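Local coordinates for putative DNA binding protein (Bacteroides thetaiotaomicron VPI-5482, PDB 3HTN) that binds metal ions through a trimeric Plants and Prokaryotes Conserved (PCC) domain and may bind DNA, although its biological role remains unestablished, at residues Lys30-Phe35 with Leu94-Thr99; Gly83-Met88 with Phe123-Tyr128. All coordinates share one frame; numbering follows the deposited sequence. Where two conformers were deposited one is given.

Contact 1. Residues Lys30-Phe35 with Leu94-Thr99; sequences KALNAF and LHLHIT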
ATOM      1  N   LYS A  30       2.226 -18.469   5.896  1.00 15.10           N
ATOM      2  CA  LYS A  30       1.566 -19.750   6.096  1.00 17.66           C
ATOM      3  C   LYS A  30       0.090 -19.534   6.459  1.00 15.01           C
ATOM      4  O   LYS A  30      -0.792 -20.199   5.928  1.00 17.56           O
ATOM      5  CB  LYS A  30       2.262 -20.520   7.219  1.00 18.42           C
ATOM      6  CG  LYS A  30       1.748 -21.950   7.489  1.00 22.46           C
ATOM      7  CD  LYS A  30       2.415 -22.546   8.715  1.00 25.47           C
ATOM      8  CE  LYS A  30       1.746 -23.862   9.134  1.00 30.53           C
ATOM      9  NZ  LYS A  30       2.343 -24.422  10.397  1.00 35.55           N
ATOM     10  N   ALA A  31      -0.164 -18.614   7.380  1.00 15.34           N
ATOM     11  CA  ALA A  31      -1.522 -18.336   7.814  1.00 14.05           C
ATOM     12  C   ALA A  31      -2.382 -17.788   6.686  1.00 16.55           C
ATOM     13  O   ALA A  31      -3.524 -18.205   6.497  1.00 15.77           O
ATOM     14  CB  ALA A  31      -1.534 -17.387   9.017  1.00 16.88           C
ATOM     15  N   LEU A  32      -1.849 -16.839   5.938  1.00 15.88           N
ATOM     16  CA  LEU A  32      -2.620 -16.280   4.814  1.00 15.76           C
ATOM     17  C   LEU A  32      -2.902 -17.320   3.756  1.00 16.09           C
ATOM     18  O   LEU A  32      -4.005 -17.342   3.185  1.00 16.92           O
ATOM     19  CB  LEU A  32      -1.929 -15.059   4.218  1.00 15.37           C
ATOM     20  CG  LEU A  32      -1.902 -13.824   5.114  1.00 17.05           C
ATOM     21  CD1 LEU A  32      -0.885 -12.802   4.612  1.00 18.57           C
ATOM     22  CD2 LEU A  32      -3.282 -13.140   5.253  1.00 17.65           C
ATOM     23  N   ASN A  33      -1.925 -18.177   3.468  0.50 16.84           N
ATOM     24  CA  ASN A  33      -2.138 -19.277   2.525  0.50 16.88           C
ATOM     25  C   ASN A  33      -3.287 -20.145   2.999  0.50 15.54           C
ATOM     26  O   ASN A  33      -4.235 -20.404   2.252  0.50 13.86           O
ATOM     27  CB  ASN A  33      -0.870 -20.137   2.355  0.50 18.02           C
ATOM     28  CG  ASN A  33       0.095 -19.566   1.335  0.50 18.57           C
ATOM     29  OD1 ASN A  33      -0.131 -19.660   0.131  0.50 22.97           O
ATOM     30  ND2 ASN A  33       1.187 -18.999   1.811  0.50 21.60           N
ATOM     31  N   ALA A  34      -3.224 -20.532   4.269  1.00 15.36           N
ATOM     32  CA  ALA A  34      -4.235 -21.402   4.876  1.00 15.35           C
ATOM     33  C   ALA A  34      -5.632 -20.767   4.837  1.00 17.53           C
ATOM     34  O   ALA A  34      -6.630 -21.457   4.564  1.00 17.04           O
ATOM     35  CB  ALA A  34      -3.839 -21.728   6.307  1.00 17.41           C
ATOM     36  N   PHE A  35      -5.695 -19.458   5.080  1.00 15.37           N
ATOM     37  CA  PHE A  35      -6.943 -18.739   5.000  1.00 14.74           C
ATOM     38  C   PHE A  35      -7.563 -18.801   3.607  1.00 14.01           C
ATOM     39  O   PHE A  35      -8.725 -19.108   3.454  1.00 16.39           O
ATOM     40  CB  PHE A  35      -6.742 -17.276   5.381  1.00 16.84           C
ATOM     41  CG  PHE A  35      -8.001 -16.517   5.322  1.00 16.97           C
ATOM     42  CD1 PHE A  35      -8.910 -16.655   6.328  1.00 18.35           C
ATOM     43  CD2 PHE A  35      -8.322 -15.740   4.217  1.00 15.92           C
ATOM     44  CE1 PHE A  35     -10.123 -16.016   6.268  1.00 19.39           C
ATOM     45  CE2 PHE A  35      -9.530 -15.125   4.144  1.00 17.40           C
ATOM     46  CZ  PHE A  35     -10.424 -15.243   5.180  1.00 16.50           C
ATOM     47  N   LEU A  94       0.391 -17.146  -3.477  1.00 17.87           N
ATOM     48  CA  LEU A  94       0.466 -15.803  -2.949  1.00 17.79           C
ATOM     49  C   LEU A  94       1.741 -15.133  -3.430  1.00 16.25           C
ATOM     50  O   LEU A  94       2.792 -15.738  -3.423  1.00 17.92           O
ATOM     51  CB  LEU A  94       0.490 -15.817  -1.429  1.00 19.95           C
ATOM     52  CG  LEU A  94      -0.721 -16.410  -0.750  1.00 20.21           C
ATOM     53  CD1 LEU A  94      -0.612 -16.192   0.764  1.00 23.04           C
ATOM     54  CD2 LEU A  94      -1.966 -15.794  -1.307  1.00 18.55           C
ATOM     55  N   HIS A  95       1.640 -13.876  -3.864  1.00 17.16           N
ATOM     56  CA  HIS A  95       2.778 -13.054  -4.200  1.00 16.67           C
ATOM     57  C   HIS A  95       2.665 -11.812  -3.335  1.00 15.63           C
ATOM     58  O   HIS A  95       1.793 -10.998  -3.562  1.00 16.66           O
ATOM     59  CB  HIS A  95       2.778 -12.727  -5.690  1.00 15.70           C
ATOM     60  CG  HIS A  95       3.999 -12.016  -6.158  1.00 16.03           C
ATOM     61  ND1 HIS A  95       4.024 -11.292  -7.325  1.00 17.10           N
ATOM     62  CD2 HIS A  95       5.221 -11.854  -5.583  1.00 17.16           C
ATOM     63  CE1 HIS A  95       5.224 -10.746  -7.471  1.00 20.50           C
ATOM     64  NE2 HIS A  95       5.976 -11.092  -6.437  1.00 17.92           N
ATOM     65  N   LEU A  96       3.531 -11.732  -2.331  1.00 14.80           N
ATOM     66  CA  LEU A  96       3.454 -10.722  -1.296  1.00 16.46           C
ATOM     67  C   LEU A  96       4.766  -9.996  -1.189  1.00 15.42           C
ATOM     68  O   LEU A  96       5.820 -10.616  -1.137  1.00 14.37           O
ATOM     69  CB  LEU A  96       3.155 -11.390   0.062  1.00 15.93           C
ATOM     70  CG  LEU A  96       1.939 -12.317   0.138  1.00 17.90           C
ATOM     71  CD1 LEU A  96       1.808 -12.921   1.542  1.00 18.45           C
ATOM     72  CD2 LEU A  96       0.668 -11.570  -0.294  1.00 21.68           C
ATOM     73  N   HIS A  97       4.701  -8.673  -1.180  1.00 15.55           N
ATOM     74  CA  HIS A  97       5.824  -7.836  -0.862  1.00 14.96           C
ATOM     75  C   HIS A  97       5.537  -7.081   0.436  1.00 15.19           C
ATOM     76  O   HIS A  97       4.399  -7.038   0.914  1.00 14.96           O
ATOM     77  CB  HIS A  97       6.107  -6.860  -2.006  1.00 15.65           C
ATOM     78  CG  HIS A  97       6.714  -7.486  -3.222  1.00 15.17           C
ATOM     79  ND1 HIS A  97       7.347  -6.741  -4.191  1.00 16.35           N
ATOM     80  CD2 HIS A  97       6.828  -8.780  -3.606  1.00 14.94           C
ATOM     81  CE1 HIS A  97       7.797  -7.561  -5.134  1.00 15.72           C
ATOM     82  NE2 HIS A  97       7.552  -8.805  -4.767  1.00 15.06           N
ATOM     83  N   ILE A  98       6.561  -6.495   1.029  1.00 14.46           N
ATOM     84  CA  ILE A  98       6.402  -5.909   2.329  1.00 13.96           C
ATOM     85  C   ILE A  98       7.392  -4.789   2.523  1.00 14.46           C
ATOM     86  O   ILE A  98       8.476  -4.796   1.932  1.00 14.75           O
ATOM     87  CB  ILE A  98       6.586  -7.011   3.413  1.00 14.10           C
ATOM     88  CG1 ILE A  98       6.023  -6.641   4.789  1.00 12.54           C
ATOM     89  CG2 ILE A  98       8.085  -7.478   3.533  1.00 16.39           C
ATOM     90  CD1 ILE A  98       6.050  -7.783   5.792  1.00 14.17           C
ATOM     91  N   THR A  99       7.003  -3.854   3.399  1.00 14.27           N
ATOM     92  CA  THR A  99       7.798  -2.769   3.870  1.00 13.95           C
ATOM     93  C   THR A  99       7.701  -2.812   5.371  1.00 14.50           C
ATOM     94  O   THR A  99       6.577  -2.896   5.927  1.00 14.47           O
ATOM     95  CB  THR A  99       7.323  -1.413   3.362  1.00 13.11           C
ATOM     96  OG1 THR A  99       7.090  -1.491   1.947  1.00 15.37           O
ATOM     97  CG2 THR A  99       8.324  -0.321   3.722  1.00 16.13           C
TER
HETATM   98  O   HOH W   1       1.462 -19.403  -2.120  1.00 37.17           O
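The carboxamide of N33 is laid flat against the side chain of L94, which meets one of its faces. In the conformer described, one of two deposited, L94 CD1 stands almost squarely above the group, 3.5 Å from N33 CG and about equally far from its oxygen and nitrogen, while L94 CG lies 3.4 Å from N33 OD1. The polar atoms look elsewhere: ND2 donates back to the helix at the carbonyl of V29, and OD1 accepts from a water, 2.8 Å away, that in turn accepts from L94 N. Helix and strand share no direct hydrogen bond, but in this conformer the water links them. L32, the neighbour of N33 on the helix, also packs on the strand: its CB is 3.9 Å from L94 CD1 and its CD1 reaches L96 CD1 at 4.1 Å, its methyl end slanting over that of the strand leucine. CG beside the backbone N (chi1 -62°) and an extended CD1 (chi2 -173°) bring L94 CD1 against both the N33 amide and L32 CB; an alanine here would probably leave the amide face and L32 CB without their apolar cover and open a gap beneath the helix. The segment axes pass 10.2 Å apart at 143°, with a layer of side chains between helix and strand. The alternate residues H95 and H97 turn to the other side of strand 91-101, where both NE2 atoms ligate nickel; their ND1 atoms donate to E122 OE1 and I78 O of the second subunit, respectively. The strand is therefore two-sided in its chemistry, apolar leucines binding the helix by packing and imidazoles binding metal, with the one polar side chain at the helix interface in this conformer bonded to V29 and a water.

Contact 2. Residues Gly83-Met88 with Phe123-Tyr128; sequences GNISSM and FVVEDY. With SO4 (sulfate ion), chain G.
In the antiparallel sheet of the PCC domain, strands 76-88 and 120-127 both flank strand 44-52, and I85 and V125 meet across the end of that intervening strand. I85 bonds through its backbone to G44, and the two CA atoms nearest each other, those of I85 and D127, remain 8.6 Å apart. No backbone bond joins the two segments; the I85 side chain bridges to V125 and to the backbone oxygen of E126. The I85 chain is extended to its tip (chi2 159°), which carries CD1 to within 3.7 Å of V125 CG1. The two side chains cross at about a right angle, and the same CD1 comes 4.1 Å from E126 O. I46 also packs on I85, while V20 and I41 pack on V125.

Polar contacts are made elsewhere along the segments, at E126 and S87. E126 OE2 lies in the plane of the Y128 ring at its edge, 3.9 Å from Y128 CE1, and forms a salt bridge with K17 of the second subunit. On the other strand, S87 OG donates to sulfate O4 at 2.7 Å; E90 N, S133 OG and R131 NH2 also hydrogen-bond to this ion, which probably came from the crystallisation liquor. The contact itself is thus van der Waals in character, a buried methyl-to-methyl touch, whereas the carboxylate of the adjoining E126 is paired with K17 of the second subunit, which would probably offset its charge.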
ATOM      1  N   GLY A  83      -0.024  -7.501  -1.709  1.00 15.46           N
ATOM      2  CA  GLY A  83       0.136  -8.605  -2.579  1.00 18.29           C
ATOM      3  C   GLY A  83      -1.119  -9.088  -3.199  1.00 16.42           C
ATOM      4  O   GLY A  83      -2.185  -8.489  -3.063  1.00 16.91           O
ATOM      5  N   ASN A  84      -0.950 -10.193  -3.904  1.00 16.03           N
ATOM      6  CA  ASN A  84      -2.047 -10.740  -4.663  1.00 15.30           C
ATOM      7  C   ASN A  84      -2.175 -12.248  -4.524  1.00 17.32           C
ATOM      8  O   ASN A  84      -1.257 -12.916  -4.062  1.00 16.26           O
ATOM      9  CB  ASN A  84      -1.965 -10.242  -6.114  1.00 16.40           C
ATOM     10  CG  ASN A  84      -0.682 -10.611  -6.789  1.00 18.12           C
ATOM     11  OD1 ASN A  84      -0.331 -11.767  -6.793  1.00 16.65           O
ATOM     12  ND2 ASN A  84       0.027  -9.625  -7.371  1.00 16.02           N
ATOM     13  N   ILE A  85      -3.343 -12.753  -4.920  1.00 15.59           N
ATOM     14  CA  ILE A  85      -3.698 -14.136  -4.802  1.00 15.62           C
ATOM     15  C   ILE A  85      -4.027 -14.594  -6.196  1.00 15.57           C
ATOM     16  O   ILE A  85      -4.676 -13.877  -6.976  1.00 16.86           O
ATOM     17  CB  ILE A  85      -4.986 -14.333  -3.944  1.00 14.66           C
ATOM     18  CG1 ILE A  85      -4.832 -13.690  -2.552  1.00 17.82           C
ATOM     19  CG2 ILE A  85      -5.358 -15.811  -3.846  1.00 16.78           C
ATOM     20  CD1 ILE A  85      -6.157 -13.395  -1.861  1.00 15.89           C
ATOM     21  N   SER A  86      -3.584 -15.809  -6.505  1.00 14.18           N
ATOM     22  CA  SER A  86      -3.867 -16.456  -7.777  1.00 17.01           C
ATOM     23  C   SER A  86      -3.777 -17.950  -7.506  1.00 16.54           C
ATOM     24  O   SER A  86      -3.729 -18.358  -6.340  1.00 17.39           O
ATOM     25  CB  SER A  86      -2.876 -15.956  -8.853  1.00 18.09           C
ATOM     26  OG  SER A  86      -1.524 -16.105  -8.461  1.00 16.53           O
ATOM     27  N   SER A  87      -3.764 -18.777  -8.551  1.00 19.57           N
ATOM     28  CA  SER A  87      -3.534 -20.206  -8.367  1.00 18.45           C
ATOM     29  C   SER A  87      -2.383 -20.680  -9.243  1.00 20.49           C
ATOM     30  O   SER A  87      -2.093 -20.100 -10.294  1.00 19.51           O
ATOM     31  CB  SER A  87      -4.781 -21.043  -8.682  1.00 19.35           C
ATOM     32  OG  SER A  87      -5.197 -20.819 -10.014  1.00 18.32           O
HETATM   33  N   MSE A  88      -1.710 -21.718  -8.760  1.00 18.65           N
HETATM   34  CA  MSE A  88      -0.674 -22.395  -9.514  1.00 22.95           C
HETATM   35  C   MSE A  88      -0.589 -23.849  -9.061  1.00 26.21           C
HETATM   36  O   MSE A  88      -0.639 -24.128  -7.864  1.00 26.29           O
HETATM   37  CB  MSE A  88       0.648 -21.672  -9.298  1.00 25.54           C
HETATM   38  CG  MSE A  88       1.765 -22.138 -10.143  1.00 27.19           C
HETATM   39 SE   MSE A  88       3.205 -20.826 -10.199  0.75 22.09          SE
HETATM   40  CE  MSE A  88       3.655 -21.410 -11.920  1.00 23.42           C
ATOM     41  N   PHE A 123      -5.149  -7.770   8.418  1.00 16.80           N
ATOM     42  CA  PHE A 123      -5.081  -7.862   6.969  1.00 16.41           C
ATOM     43  C   PHE A 123      -6.449  -7.857   6.346  1.00 20.02           C
ATOM     44  O   PHE A 123      -7.403  -8.340   6.959  1.00 23.54           O
ATOM     45  CB  PHE A 123      -4.304  -9.125   6.561  1.00 17.74           C
ATOM     46  CG  PHE A 123      -2.933  -9.137   7.128  1.00 16.48           C
ATOM     47  CD1 PHE A 123      -1.932  -8.406   6.516  1.00 19.61           C
ATOM     48  CD2 PHE A 123      -2.651  -9.781   8.308  1.00 19.39           C
ATOM     49  CE1 PHE A 123      -0.679  -8.340   7.065  1.00 20.24           C
ATOM     50  CE2 PHE A 123      -1.392  -9.727   8.851  1.00 19.56           C
ATOM     51  CZ  PHE A 123      -0.410  -8.994   8.246  1.00 18.10           C
ATOM     52  N   VAL A 124      -6.558  -7.236   5.181  1.00 15.74           N
ATOM     53  CA  VAL A 124      -7.789  -7.232   4.409  1.00 17.18           C
ATOM     54  C   VAL A 124      -7.537  -8.125   3.193  1.00 17.15           C
ATOM     55  O   VAL A 124      -6.583  -7.887   2.424  1.00 16.62           O
ATOM     56  CB  VAL A 124      -8.205  -5.825   3.967  1.00 16.47           C
ATOM     57  CG1 VAL A 124      -9.514  -5.886   3.163  1.00 18.19           C
ATOM     58  CG2 VAL A 124      -8.379  -4.910   5.200  1.00 19.65           C
ATOM     59  N   VAL A 125      -8.360  -9.154   3.040  1.00 15.66           N
ATOM     60  CA  VAL A 125      -8.253 -10.102   1.913  1.00 15.95           C
ATOM     61  C   VAL A 125      -9.485  -9.913   1.055  1.00 16.56           C
ATOM     62  O   VAL A 125     -10.596 -10.106   1.560  1.00 17.61           O
ATOM     63  CB  VAL A 125      -8.172 -11.540   2.372  1.00 15.51           C
ATOM     64  CG1 VAL A 125      -8.108 -12.512   1.158  1.00 20.06           C
ATOM     65  CG2 VAL A 125      -6.991 -11.748   3.289  1.00 16.31           C
ATOM     66  N   GLU A 126      -9.306  -9.471  -0.185  1.00 16.70           N
ATOM     67  CA  GLU A 126     -10.409  -9.334  -1.119  1.00 18.22           C
ATOM     68  C   GLU A 126     -10.448 -10.569  -1.995  1.00 18.22           C
ATOM     69  O   GLU A 126      -9.422 -10.994  -2.507  1.00 16.81           O
ATOM     70  CB  GLU A 126     -10.273  -8.117  -2.010  1.00 18.93           C
ATOM     71  CG  GLU A 126     -11.495  -7.931  -2.912  1.00 26.03           C
ATOM     72  CD  GLU A 126     -11.468  -6.661  -3.731  1.00 30.38           C
ATOM     73  OE1 GLU A 126     -10.579  -5.808  -3.502  1.00 38.91           O
ATOM     74  OE2 GLU A 126     -12.342  -6.525  -4.616  1.00 37.54           O
ATOM     75  N   ASP A 127     -11.647 -11.094  -2.178  1.00 16.86           N
ATOM     76  CA  ASP A 127     -11.905 -12.263  -3.006  1.00 16.61           C
ATOM     77  C   ASP A 127     -12.518 -11.787  -4.326  1.00 16.96           C
ATOM     78  O   ASP A 127     -13.587 -11.184  -4.331  1.00 18.80           O
ATOM     79  CB  ASP A 127     -12.866 -13.174  -2.265  1.00 16.26           C
ATOM     80  CG  ASP A 127     -13.191 -14.432  -3.011  1.00 16.24           C
ATOM     81  OD1 ASP A 127     -12.658 -14.715  -4.095  1.00 17.83           O
ATOM     82  OD2 ASP A 127     -14.058 -15.170  -2.478  1.00 18.84           O
ATOM     83  N   TYR A 128     -11.805 -12.016  -5.430  1.00 16.23           N
ATOM     84  CA  TYR A 128     -12.302 -11.654  -6.750  1.00 16.42           C
ATOM     85  C   TYR A 128     -13.312 -12.639  -7.322  1.00 18.31           C
ATOM     86  O   TYR A 128     -13.965 -12.302  -8.290  1.00 19.75           O
ATOM     87  CB  TYR A 128     -11.169 -11.512  -7.756  1.00 17.80           C
ATOM     88  CG  TYR A 128     -10.133 -10.455  -7.449  1.00 15.75           C
ATOM     89  CD1 TYR A 128     -10.420  -9.326  -6.695  1.00 17.41           C
ATOM     90  CD2 TYR A 128      -8.858 -10.550  -7.998  1.00 20.58           C
ATOM     91  CE1 TYR A 128      -9.451  -8.359  -6.452  1.00 17.74           C
ATOM     92  CE2 TYR A 128      -7.905  -9.598  -7.766  1.00 19.36           C
ATOM     93  CZ  TYR A 128      -8.204  -8.512  -6.997  1.00 18.13           C
ATOM     94  OH  TYR A 128      -7.249  -7.566  -6.775  1.00 18.75           O
TER
HETATM   95  S   SO4 G 204      -3.671 -23.945 -11.541  1.00 36.57           S
HETATM   96  O1  SO4 G 204      -2.413 -24.369 -12.216  1.00 36.68           O
HETATM   97  O2  SO4 G 204      -3.616 -24.370 -10.119  1.00 40.25           O
HETATM   98  O3  SO4 G 204      -4.824 -24.594 -12.165  1.00 38.96           O
HETATM   99  O4  SO4 G 204      -3.922 -22.519 -11.758  1.00 32.33           O

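In the fold
Contacts 1 and 2 lie with centres 9 Å apart and join through adjacent strands, 76-88 and 91-101. A probable backbone hydrogen bond runs from N84 N to H95 O at 2.9 Å, and L94 CD2 approaches I85 CG1 at 3.8 Å, so the apolar packing runs on from L94 to I85. The nickel lies on the face of strand 91-101 opposite the leucines, about 8 Å from the side chain of L96 and about 14 Å from that of I85. N84 ND2 donates to E122 OE1 of the second subunit, an acceptor shared with contact 1, which ties both contacts to the trimer interface.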